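Local coordinates for protein inositol 2-dehydrogenase/D-chiro-inositol 3-dehydrogenase (Lactobacillus casei, PDB 4MIY) that oxidises myo-inositol and D-chiro-inositol to their keto forms, with NAD as the hydride acceptor, at residues V151-I156 with D179-L184; L213-L216 with T222-Q225; V30-D35 with T59-D64; I67-V72 with D291-S296. All coordinates share one frame; numbering follows the deposited sequence.

Contact 1 of 4, residues V151-I156 with D179-L184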
# COMPACT_ATOMS: atom_id res chain seq x y z
N VAL A 151 3.19 8.99 -20.19
CA VAL A 151 2.25 8.02 -19.66
C VAL A 151 2.88 6.64 -19.75
O VAL A 151 3.39 6.26 -20.76
CB VAL A 151 0.92 8.01 -20.43
CG1 VAL A 151 -0.02 6.94 -19.91
CG2 VAL A 151 0.24 9.34 -20.37
N ARG A 152 2.86 5.92 -18.64
CA ARG A 152 3.33 4.56 -18.64
C ARG A 152 2.21 3.61 -18.29
O ARG A 152 1.55 3.78 -17.32
CB ARG A 152 4.47 4.38 -17.68
CG ARG A 152 5.73 5.06 -18.13
CD ARG A 152 6.86 4.88 -17.20
NE ARG A 152 8.04 4.57 -17.93
CZ ARG A 152 9.21 4.23 -17.41
NH1 ARG A 152 9.38 4.17 -16.11
NH2 ARG A 152 10.21 3.99 -18.20
N ALA A 153 2.01 2.59 -19.11
CA ALA A 153 0.91 1.70 -18.93
C ALA A 153 1.31 0.26 -19.17
O ALA A 153 2.27 -0.00 -19.84
CB ALA A 153 -0.22 2.09 -19.82
N SER A 154 0.53 -0.64 -18.61
CA SER A 154 0.70 -2.08 -18.80
C SER A 154 -0.62 -2.73 -19.06
O SER A 154 -1.60 -2.40 -18.46
CB SER A 154 1.36 -2.75 -17.60
OG SER A 154 2.61 -2.21 -17.35
N HIS A 155 -0.61 -3.66 -20.00
CA HIS A 155 -1.73 -4.51 -20.27
C HIS A 155 -1.23 -5.94 -20.16
O HIS A 155 -0.58 -6.44 -21.02
CB HIS A 155 -2.34 -4.19 -21.64
CG HIS A 155 -3.70 -4.77 -21.86
ND1 HIS A 155 -4.54 -4.31 -22.84
CD2 HIS A 155 -4.35 -5.78 -21.25
CE1 HIS A 155 -5.66 -5.00 -22.81
NE2 HIS A 155 -5.57 -5.89 -21.85
N ILE A 156 -1.54 -6.53 -19.02
CA ILE A 156 -1.02 -7.81 -18.59
C ILE A 156 -2.14 -8.86 -18.59
O ILE A 156 -3.18 -8.66 -18.03
CB ILE A 156 -0.45 -7.71 -17.18
CG1 ILE A 156 0.58 -6.58 -17.07
CG2 ILE A 156 0.18 -8.99 -16.75
CD1 ILE A 156 1.73 -6.71 -17.95
N ASP A 179 -7.65 3.38 -27.77
CA ASP A 179 -8.77 4.25 -27.56
C ASP A 179 -8.63 5.14 -26.32
O ASP A 179 -9.01 6.28 -26.33
CB ASP A 179 -10.06 3.50 -27.47
CG ASP A 179 -11.21 4.40 -27.09
OD1 ASP A 179 -11.72 5.12 -27.94
OD2 ASP A 179 -11.56 4.41 -25.92
N GLU A 180 -8.05 4.59 -25.28
CA GLU A 180 -8.00 5.23 -23.97
C GLU A 180 -7.11 6.45 -23.89
O GLU A 180 -7.47 7.42 -23.32
CB GLU A 180 -7.50 4.20 -22.95
CG GLU A 180 -7.53 4.61 -21.54
CD GLU A 180 -6.99 3.52 -20.65
OE1 GLU A 180 -7.59 2.47 -20.56
OE2 GLU A 180 -5.95 3.76 -20.04
N MET A 181 -5.94 6.39 -24.49
CA MET A 181 -4.98 7.44 -24.27
C MET A 181 -5.30 8.82 -24.84
O MET A 181 -5.06 9.80 -24.23
CB MET A 181 -3.58 7.01 -24.70
CG MET A 181 -3.06 5.75 -24.02
SD MET A 181 -3.05 5.90 -22.22
CE MET A 181 -2.59 4.22 -21.81
N HIS A 182 -5.82 8.85 -26.05
CA HIS A 182 -6.19 10.10 -26.65
C HIS A 182 -7.35 10.76 -25.91
O HIS A 182 -7.35 11.95 -25.76
CB HIS A 182 -6.38 9.98 -28.17
CG HIS A 182 -7.62 9.26 -28.61
ND1 HIS A 182 -8.83 9.89 -28.76
CD2 HIS A 182 -7.80 7.99 -29.00
CE1 HIS A 182 -9.72 9.00 -29.15
NE2 HIS A 182 -9.12 7.84 -29.31
N TRP A 183 -8.27 9.96 -25.40
CA TRP A 183 -9.33 10.45 -24.54
C TRP A 183 -8.81 10.95 -23.20
O TRP A 183 -9.15 11.98 -22.79
CB TRP A 183 -10.34 9.35 -24.32
CG TRP A 183 -11.30 9.51 -23.18
CD1 TRP A 183 -12.43 10.24 -23.17
CD2 TRP A 183 -11.24 8.87 -21.90
NE1 TRP A 183 -13.06 10.13 -21.96
CE2 TRP A 183 -12.35 9.27 -21.18
CE3 TRP A 183 -10.35 7.97 -21.30
CZ2 TRP A 183 -12.58 8.84 -19.90
CZ3 TRP A 183 -10.59 7.57 -20.03
CH2 TRP A 183 -11.68 7.99 -19.37
N LEU A 184 -7.95 10.16 -22.58
CA LEU A 184 -7.34 10.54 -21.32
C LEU A 184 -6.69 11.88 -21.35
O LEU A 184 -6.83 12.67 -20.48
CB LEU A 184 -6.28 9.50 -20.94
CG LEU A 184 -5.46 9.76 -19.65
CD1 LEU A 184 -6.29 9.69 -18.41
CD2 LEU A 184 -4.34 8.82 -19.55
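Met181 reaches from helix 168-185 to strand 148-156 and meets Val151 and Ala153 there. The contact between the two segments is apolar throughout, and no hydrogen bond crosses it. The sulfur does one part of the touching: Met181 SD lies 3.9 Å from Val151 CG1. The terminal methyl does the other, with Met181 CE 3.8 Å from Ala153 CB. CE also stays within 4.2 Å of Val151 CG1. The thioether thus runs obliquely past the valine branch and ends on the alanine methyl. The methionine chain is bent at its second torsion (chi2 -57°) and extended at the third, which lays CE against Ala153 CB. On Val151 the methyl CG1 stands opposite the backbone N (chi1 177°), the position from which it meets SD.

Polar groups bond to other parts of the fold. Glu180 forms a salt bridge with Arg127, and Asp179 forms one with Arg128. On the strand, Arg152 points away from the helix. Its NE bonds to Gln225, and its NH1 to the backbone O of Ala153 in the second subunit. One sheet face therefore receives the helix while the other meets a neighbouring chain. This is helix-on-sheet packing in the C-terminal alpha/beta domain, as in the Gfo/Idh/MocA family.

Contact 2 of 4, residues L213-L216 with T222-Q225; sequences LATL and TVIQ
Thr215 and Val223 lean together over one face of the hairpin, where Thr215 CG2 lies 3.9 Å from Val223 CG1. The two side chains pass at a slant, diagonal to the register, which pairs Thr215 with Gln225. The threonine torsion (chi1 -58°) sets OG1 beside its own backbone N and turns CG2 to the valine. OG1 is linked to Gln225 through a water, 3.1 Å from Thr215 OG1 and 2.9 Å from Gln225 NE2. The water accepts from NE2. The other end of that amide, OE1, takes a bond from Arg152 NE, which helps to fix the rotation of the group.

Leu216 and Ile224 point to the other face. Ile224 CD1 comes alongside Leu216 CB at 4.1 Å.

Between these two faces the backbones hold the register. Leu216 and Ile224 are an antiparallel hydrogen-bonded pair. Leu216 N donates to Ile224 O, and Ile224 N donates to Leu216 O, each at 2.9 Å. Thr215 and Gln225 form the non-hydrogen-bonded pair. Next to it, Thr215 CA makes a CA-H...O contact of 3.2 Å with Ile224 O.

Strands 212-218 and 223-229 make this beta hairpin inside the mixed sheet. Strand 189-195 flanks it at Leu213 and Thr215, and strand 148-156 bonds to Val223. Helix 168-185 packs on Ala214 and Ile224, whereas Val223 and Gln225 also pack against the second subunit.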
# COMPACT_ATOMS: atom_id res chain seq x y z
N LEU A 213 6.33 -3.82 -26.82
CA LEU A 213 6.37 -2.49 -26.29
C LEU A 213 5.82 -1.54 -27.32
O LEU A 213 6.27 -1.55 -28.43
CB LEU A 213 7.78 -2.11 -25.96
CG LEU A 213 8.45 -2.93 -24.85
CD1 LEU A 213 9.91 -2.66 -24.78
CD2 LEU A 213 7.82 -2.64 -23.52
N ALA A 214 4.81 -0.75 -26.95
CA ALA A 214 4.21 0.22 -27.83
C ALA A 214 4.50 1.61 -27.35
O ALA A 214 4.23 1.93 -26.23
CB ALA A 214 2.72 -0.00 -27.90
N THR A 215 5.09 2.42 -28.21
CA THR A 215 5.35 3.80 -27.92
C THR A 215 4.53 4.69 -28.85
O THR A 215 4.60 4.57 -30.04
CB THR A 215 6.82 4.16 -28.05
OG1 THR A 215 7.60 3.36 -27.18
CG2 THR A 215 7.04 5.56 -27.71
N LEU A 216 3.74 5.56 -28.27
CA LEU A 216 2.95 6.49 -29.03
C LEU A 216 3.36 7.90 -28.69
O LEU A 216 3.73 8.16 -27.58
CB LEU A 216 1.47 6.33 -28.74
CG LEU A 216 0.75 5.05 -29.11
CD1 LEU A 216 1.06 3.96 -28.16
CD2 LEU A 216 -0.70 5.30 -29.08
N THR A 222 3.40 14.47 -25.54
CA THR A 222 3.33 13.43 -24.56
C THR A 222 3.74 12.13 -25.18
O THR A 222 3.35 11.81 -26.26
CB THR A 222 1.90 13.31 -24.01
OG1 THR A 222 1.52 14.57 -23.48
CG2 THR A 222 1.82 12.27 -22.91
N VAL A 223 4.56 11.38 -24.47
CA VAL A 223 4.95 10.07 -24.89
C VAL A 223 4.30 9.01 -24.02
O VAL A 223 4.33 9.08 -22.82
CB VAL A 223 6.47 9.91 -24.87
CG1 VAL A 223 6.84 8.54 -25.26
CG2 VAL A 223 7.10 10.88 -25.80
N ILE A 224 3.72 8.03 -24.69
CA ILE A 224 3.05 6.93 -24.06
C ILE A 224 3.82 5.63 -24.29
O ILE A 224 4.09 5.27 -25.39
CB ILE A 224 1.63 6.79 -24.61
CG1 ILE A 224 0.86 8.09 -24.42
CG2 ILE A 224 0.92 5.66 -23.94
CD1 ILE A 224 -0.08 8.36 -25.49
N GLN A 225 4.19 5.00 -23.19
CA GLN A 225 4.86 3.72 -23.21
C GLN A 225 3.97 2.63 -22.66
O GLN A 225 3.71 2.59 -21.50
CB GLN A 225 6.15 3.77 -22.41
CG GLN A 225 7.17 4.74 -22.92
CD GLN A 225 8.42 4.75 -22.12
OE1 GLN A 225 8.40 4.66 -20.95
NE2 GLN A 225 9.52 4.84 -22.77
O HOH W 1 9.91 4.67 -25.59

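Contact 3 of 4, residues V30-D35 with T59-D64. With NAD (nicotinamide-adenine-dinucleotide), chain E.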
# COMPACT_ATOMS: atom_id res chain seq x y z
N VAL A 30 -34.58 -7.45 -24.96
CA VAL A 30 -34.13 -8.05 -26.20
C VAL A 30 -35.33 -8.74 -26.84
O VAL A 30 -35.87 -9.65 -26.30
CB VAL A 30 -33.01 -9.07 -26.01
CG1 VAL A 30 -32.50 -9.49 -27.32
CG2 VAL A 30 -31.87 -8.45 -25.30
N VAL A 31 -35.72 -8.22 -28.00
CA VAL A 31 -36.89 -8.69 -28.72
C VAL A 31 -36.56 -9.32 -30.07
O VAL A 31 -37.44 -9.84 -30.70
CB VAL A 31 -37.90 -7.54 -28.95
CG1 VAL A 31 -38.24 -6.86 -27.69
CG2 VAL A 31 -37.36 -6.57 -29.89
N ALA A 32 -35.31 -9.31 -30.47
CA ALA A 32 -34.90 -9.95 -31.72
C ALA A 32 -33.43 -10.31 -31.63
O ALA A 32 -32.68 -9.65 -30.96
CB ALA A 32 -35.11 -9.08 -32.86
N VAL A 33 -33.06 -11.36 -32.36
CA VAL A 33 -31.69 -11.80 -32.46
C VAL A 33 -31.44 -12.40 -33.83
O VAL A 33 -32.35 -12.86 -34.47
CB VAL A 33 -31.32 -12.89 -31.38
CG1 VAL A 33 -31.44 -12.35 -30.04
CG2 VAL A 33 -32.19 -14.07 -31.48
N THR A 34 -30.20 -12.36 -34.26
CA THR A 34 -29.77 -13.12 -35.41
C THR A 34 -28.32 -13.54 -35.27
O THR A 34 -27.52 -12.86 -34.69
CB THR A 34 -30.01 -12.36 -36.73
OG1 THR A 34 -29.73 -13.20 -37.84
CG2 THR A 34 -29.15 -11.15 -36.84
N ASP A 35 -27.97 -14.67 -35.87
CA ASP A 35 -26.62 -15.17 -35.88
C ASP A 35 -26.49 -15.98 -37.19
O ASP A 35 -27.45 -16.53 -37.65
CB ASP A 35 -26.45 -16.05 -34.64
CG ASP A 35 -24.99 -16.38 -34.32
OD1 ASP A 35 -24.41 -17.22 -34.97
OD2 ASP A 35 -24.42 -15.81 -33.39
N THR A 59 -30.22 -8.18 -42.27
CA THR A 59 -31.05 -7.31 -43.09
C THR A 59 -32.51 -7.37 -42.65
O THR A 59 -33.18 -6.37 -42.51
CB THR A 59 -30.92 -7.62 -44.61
OG1 THR A 59 -29.62 -7.28 -45.09
CG2 THR A 59 -31.88 -6.79 -45.37
N SER A 60 -32.98 -8.56 -42.39
CA SER A 60 -34.34 -8.71 -41.99
C SER A 60 -34.61 -8.21 -40.57
O SER A 60 -35.73 -7.87 -40.23
CB SER A 60 -34.75 -10.16 -42.10
OG SER A 60 -33.86 -11.00 -41.43
N LEU A 61 -33.59 -8.22 -39.73
CA LEU A 61 -33.79 -7.80 -38.35
C LEU A 61 -33.97 -6.32 -38.38
O LEU A 61 -34.81 -5.79 -37.72
CB LEU A 61 -32.61 -8.21 -37.44
CG LEU A 61 -32.64 -7.83 -35.95
CD1 LEU A 61 -31.98 -8.88 -35.13
CD2 LEU A 61 -32.00 -6.53 -35.71
N LEU A 62 -33.15 -5.69 -39.19
CA LEU A 62 -33.10 -4.27 -39.28
C LEU A 62 -34.32 -3.63 -39.91
O LEU A 62 -34.47 -2.45 -39.85
CB LEU A 62 -31.88 -3.84 -40.04
CG LEU A 62 -30.55 -4.01 -39.29
CD1 LEU A 62 -29.39 -3.79 -40.24
CD2 LEU A 62 -30.43 -3.04 -38.15
N GLN A 63 -35.18 -4.44 -40.49
CA GLN A 63 -36.41 -3.92 -41.05
C GLN A 63 -37.54 -4.00 -40.05
O GLN A 63 -38.65 -3.63 -40.35
CB GLN A 63 -36.78 -4.71 -42.28
CG GLN A 63 -36.02 -4.29 -43.50
CD GLN A 63 -36.09 -5.31 -44.65
OE1 GLN A 63 -36.60 -6.41 -44.49
NE2 GLN A 63 -35.56 -4.92 -45.80
N ASP A 64 -37.27 -4.52 -38.87
CA ASP A 64 -38.30 -4.61 -37.87
C ASP A 64 -38.46 -3.22 -37.30
O ASP A 64 -37.54 -2.66 -36.77
CB ASP A 64 -37.94 -5.62 -36.79
CG ASP A 64 -39.00 -5.76 -35.76
OD1 ASP A 64 -39.81 -4.85 -35.62
OD2 ASP A 64 -39.02 -6.76 -35.08
PA NAD E . -17.72 -15.22 -30.85
O1A NAD E . -17.03 -15.84 -31.96
O2A NAD E . -18.04 -15.92 -29.69
O5B NAD E . -19.18 -14.77 -31.26
C5B NAD E . -19.49 -14.10 -32.42
C4B NAD E . -20.86 -14.58 -32.92
O4B NAD E . -21.10 -13.88 -34.11
C3B NAD E . -20.91 -16.02 -33.38
O3B NAD E . -22.01 -16.64 -32.84
C2B NAD E . -20.97 -15.97 -34.88
O2B NAD E . -21.66 -17.05 -35.45
C1B NAD E . -21.72 -14.71 -35.11
N9A NAD E . -21.51 -14.09 -36.39
C8A NAD E . -20.42 -13.99 -37.09
N7A NAD E . -20.58 -13.27 -38.19
C5A NAD E . -21.84 -12.87 -38.20
C6A NAD E . -22.72 -12.11 -39.06
N6A NAD E . -22.32 -11.54 -40.17
N1A NAD E . -23.95 -11.93 -38.65
C2A NAD E . -24.42 -12.44 -37.57
N3A NAD E . -23.70 -13.18 -36.76
C4A NAD E . -22.43 -13.41 -37.02
O3 NAD E . -16.90 -13.89 -30.61
PN NAD E . -17.08 -12.82 -29.38
O1N NAD E . -16.04 -13.07 -28.40
O2N NAD E . -18.37 -12.97 -28.80
O5D NAD E . -16.72 -11.47 -29.98
C5D NAD E . -17.70 -10.77 -30.71
C4D NAD E . -17.32 -9.33 -30.87
O4D NAD E . -17.25 -8.77 -29.57
C3D NAD E . -15.99 -9.18 -31.53
O3D NAD E . -16.03 -8.03 -32.32
C2D NAD E . -15.10 -8.99 -30.31
O2D NAD E . -14.00 -8.27 -30.71
C1D NAD E . -15.99 -8.19 -29.40
N1N NAD E . -15.56 -8.26 -28.00
C2N NAD E . -15.28 -7.14 -27.34
C3N NAD E . -14.83 -7.14 -26.03
C7N NAD E . -14.54 -5.84 -25.31
O7N NAD E . -15.04 -4.81 -25.65
N7N NAD E . -13.78 -5.93 -24.30
C4N NAD E . -14.73 -8.35 -25.38
C5N NAD E . -15.04 -9.48 -26.10
C6N NAD E . -15.44 -9.41 -27.41
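Ala32 is the first residue of strand 28-34 to touch Leu61, with Ala32 CB 3.9 Å from Leu61 CD1. The methyl also comes within 4.1 Å of Leu61 CG, so it lies along the CG-CD1 bond. Leu61 gets there with its CG opposite the backbone N (chi1 179°), which sends the branch out to the strand. Val33 points away from Leu61; its side chain touches helix 38-47. Here the leucine meets main chain instead, and Leu61 CD1 lies 3.8 Å from Val33 C. Thr34 turns back to Leu61 and brings its CG2 within 4.0 Å of Leu61 CD1, at a slant. Its OG1 bonds to Tyr55 O.

The strand is the second of the NAD-binding Rossmann fold, and its end delivers the acidic residue that holds the adenosine ribose in NAD-dependent members. That residue is Asp35. Its carboxylate grips both ribose hydroxyls: NAD O2B donates to Asp35 OD1 at 2.8 Å, and NAD O3B to Asp35 OD2 at 2.6 Å. Thr10 N and Asp37 N bond to the same carboxylate and help to hold it in place. An asparagine here would keep one oxygen but would probably leave one ribose hydroxyl and one of these backbone amides without an acceptor. From Leu61 to Asp64 the chain makes a type I turn, with Asp64 N bonded to Leu61 O at 3.0 Å.

Contact 4 of 4, residues I67-V72 with D291-S296. Unlike the reference sequence in segment 291-296: Glu292 (reference Gln).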
# COMPACT_ATOMS: atom_id res chain seq x y z
N ILE A 67 -37.93 -2.25 -33.34
CA ILE A 67 -36.65 -2.31 -32.66
C ILE A 67 -36.07 -0.91 -32.60
O ILE A 67 -35.95 -0.26 -33.59
CB ILE A 67 -35.66 -3.19 -33.40
CG1 ILE A 67 -36.14 -4.61 -33.48
CG2 ILE A 67 -34.41 -3.23 -32.66
CD1 ILE A 67 -35.23 -5.48 -34.19
N ASP A 68 -35.71 -0.48 -31.40
CA ASP A 68 -35.21 0.84 -31.17
C ASP A 68 -33.70 0.92 -31.42
O ASP A 68 -33.18 1.88 -31.88
CB ASP A 68 -35.51 1.24 -29.70
CG ASP A 68 -37.00 1.40 -29.41
OD1 ASP A 68 -37.63 2.16 -30.10
OD2 ASP A 68 -37.50 0.80 -28.49
N ALA A 69 -33.02 -0.15 -31.05
CA ALA A 69 -31.58 -0.20 -31.09
C ALA A 69 -31.07 -1.59 -31.42
O ALA A 69 -31.67 -2.55 -31.09
CB ALA A 69 -30.99 0.26 -29.77
N VAL A 70 -29.93 -1.61 -32.07
CA VAL A 70 -29.24 -2.84 -32.36
C VAL A 70 -27.86 -2.92 -31.72
O VAL A 70 -27.17 -1.96 -31.66
CB VAL A 70 -29.17 -3.12 -33.89
CG1 VAL A 70 -30.56 -3.23 -34.45
CG2 VAL A 70 -28.44 -2.06 -34.60
N PHE A 71 -27.53 -4.09 -31.23
CA PHE A 71 -26.19 -4.39 -30.76
C PHE A 71 -25.50 -5.27 -31.79
O PHE A 71 -26.01 -6.28 -32.14
CB PHE A 71 -26.25 -5.11 -29.42
CG PHE A 71 -26.41 -4.20 -28.25
CD1 PHE A 71 -27.48 -3.40 -28.13
CD2 PHE A 71 -25.47 -4.17 -27.27
CE1 PHE A 71 -27.62 -2.59 -27.06
CE2 PHE A 71 -25.61 -3.33 -26.24
CZ PHE A 71 -26.69 -2.57 -26.13
N VAL A 72 -24.36 -4.84 -32.27
CA VAL A 72 -23.61 -5.61 -33.25
C VAL A 72 -22.45 -6.28 -32.57
O VAL A 72 -21.52 -5.63 -32.18
CB VAL A 72 -23.09 -4.77 -34.35
CG1 VAL A 72 -22.47 -5.64 -35.41
CG2 VAL A 72 -24.14 -3.85 -34.91
N ASP A 291 -29.95 4.38 -21.61
CA ASP A 291 -30.51 5.60 -21.10
C ASP A 291 -30.61 6.71 -22.14
O ASP A 291 -31.53 7.46 -22.15
CB ASP A 291 -29.68 6.13 -19.93
CG ASP A 291 -29.77 5.28 -18.68
OD1 ASP A 291 -30.58 4.37 -18.57
OD2 ASP A 291 -29.03 5.58 -17.76
N GLU A 292 -29.63 6.81 -23.01
CA GLU A 292 -29.70 7.76 -24.08
C GLU A 292 -30.80 7.43 -25.08
O GLU A 292 -31.52 8.28 -25.49
CB GLU A 292 -28.35 7.89 -24.79
CG GLU A 292 -27.28 8.55 -23.97
CD GLU A 292 -27.63 9.95 -23.54
OE1 GLU A 292 -27.76 10.16 -22.34
OE2 GLU A 292 -27.75 10.82 -24.38
N VAL A 293 -30.89 6.18 -25.45
CA VAL A 293 -31.89 5.75 -26.39
C VAL A 293 -33.25 6.00 -25.83
O VAL A 293 -34.13 6.48 -26.50
CB VAL A 293 -31.76 4.27 -26.76
CG1 VAL A 293 -32.82 3.91 -27.72
CG2 VAL A 293 -30.44 4.02 -27.41
N ALA A 294 -33.39 5.75 -24.55
CA ALA A 294 -34.66 5.87 -23.90
C ALA A 294 -35.20 7.29 -23.95
O ALA A 294 -36.38 7.49 -23.97
CB ALA A 294 -34.59 5.37 -22.47
N LYS A 295 -34.33 8.27 -23.98
CA LYS A 295 -34.79 9.61 -24.09
C LYS A 295 -34.62 10.18 -25.50
O LYS A 295 -34.76 11.36 -25.70
CB LYS A 295 -34.19 10.50 -23.00
CG LYS A 295 -32.74 10.62 -22.96
CD LYS A 295 -32.28 11.26 -21.65
CE LYS A 295 -30.79 11.34 -21.66
NZ LYS A 295 -30.12 11.99 -20.51
N SER A 296 -34.38 9.29 -26.46
CA SER A 296 -34.29 9.65 -27.87
C SER A 296 -33.23 10.73 -28.09
O SER A 296 -33.43 11.67 -28.81
CB SER A 296 -35.65 10.08 -28.42
OG SER A 296 -36.58 9.06 -28.30
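The last turn of helix 279-294, which ends in a Schellman motif, rests beside the start of strand 69-72 of the Rossmann sheet. Val293 is the helix residue that makes the contact. One of its methyls goes to each of two neighbouring residues: Val293 CG1 lies 4.3 Å from Asp68 CB, and Val293 CG2 lies 4.5 Å from Ala69 CB. The contact is light and apolar, and no hydrogen bond crosses it. The valine straddles the point where the loop becomes strand. Asp68 offers only its CB here. Its carboxylate is engaged elsewhere, with OD2 bonded to Lys4 N on the adjacent strand.

The helix end is shaped by its own bonds. Ser296 has positive phi (55°) and is the C-prime residue of the motif. Ser296 N bonds to Val293 O at 2.8 Å, and Glu297 N bonds to Glu292 O. This turns the chain out of the helix within three residues of Val293. A salt bridge of 3.5 Å, from Lys295 NZ to Glu292 OE1, spans the same turn. Glu292 differs from the reference sequence, which has glutamine there.

The two segments are over two hundred residues apart; one belongs to the Rossmann part of the chain, the other to the C-terminal alpha/beta part. The contact thus brings a helix of the latter back to the nucleotide-binding sheet. Val3 on strand 3-8 and Phe92 on strand 92-95 also touch Val293. Strand 69-72 runs between these two, and on the face opposite Ala69, Val70 packs against Leu61 of helix 58-61.

How the contacts relate
Contacts 1 and 2 share the mixed sheet, where strands 148-156 and 223-229 are neighbours. Their centres are about 9 Å apart, and Ile224 packs against both Val151 and Met181. Contacts 3 and 4 share the Rossmann sheet, with centres about 14 Å apart, and meet where Ala32 touches Ile67 and Leu62 touches Val70. The two pairs lie on opposite sides of the chain's centre. All four contacts are largely buried, though contact 4 has exposed residues at its helix end. Contact 2 alone is built on strand-to-strand hydrogen bonds; the others rest on apolar touches, in contact 3 partly against main chain. Contact 3 adds the cofactor. Contacts 1 and 2 also reach the second subunit.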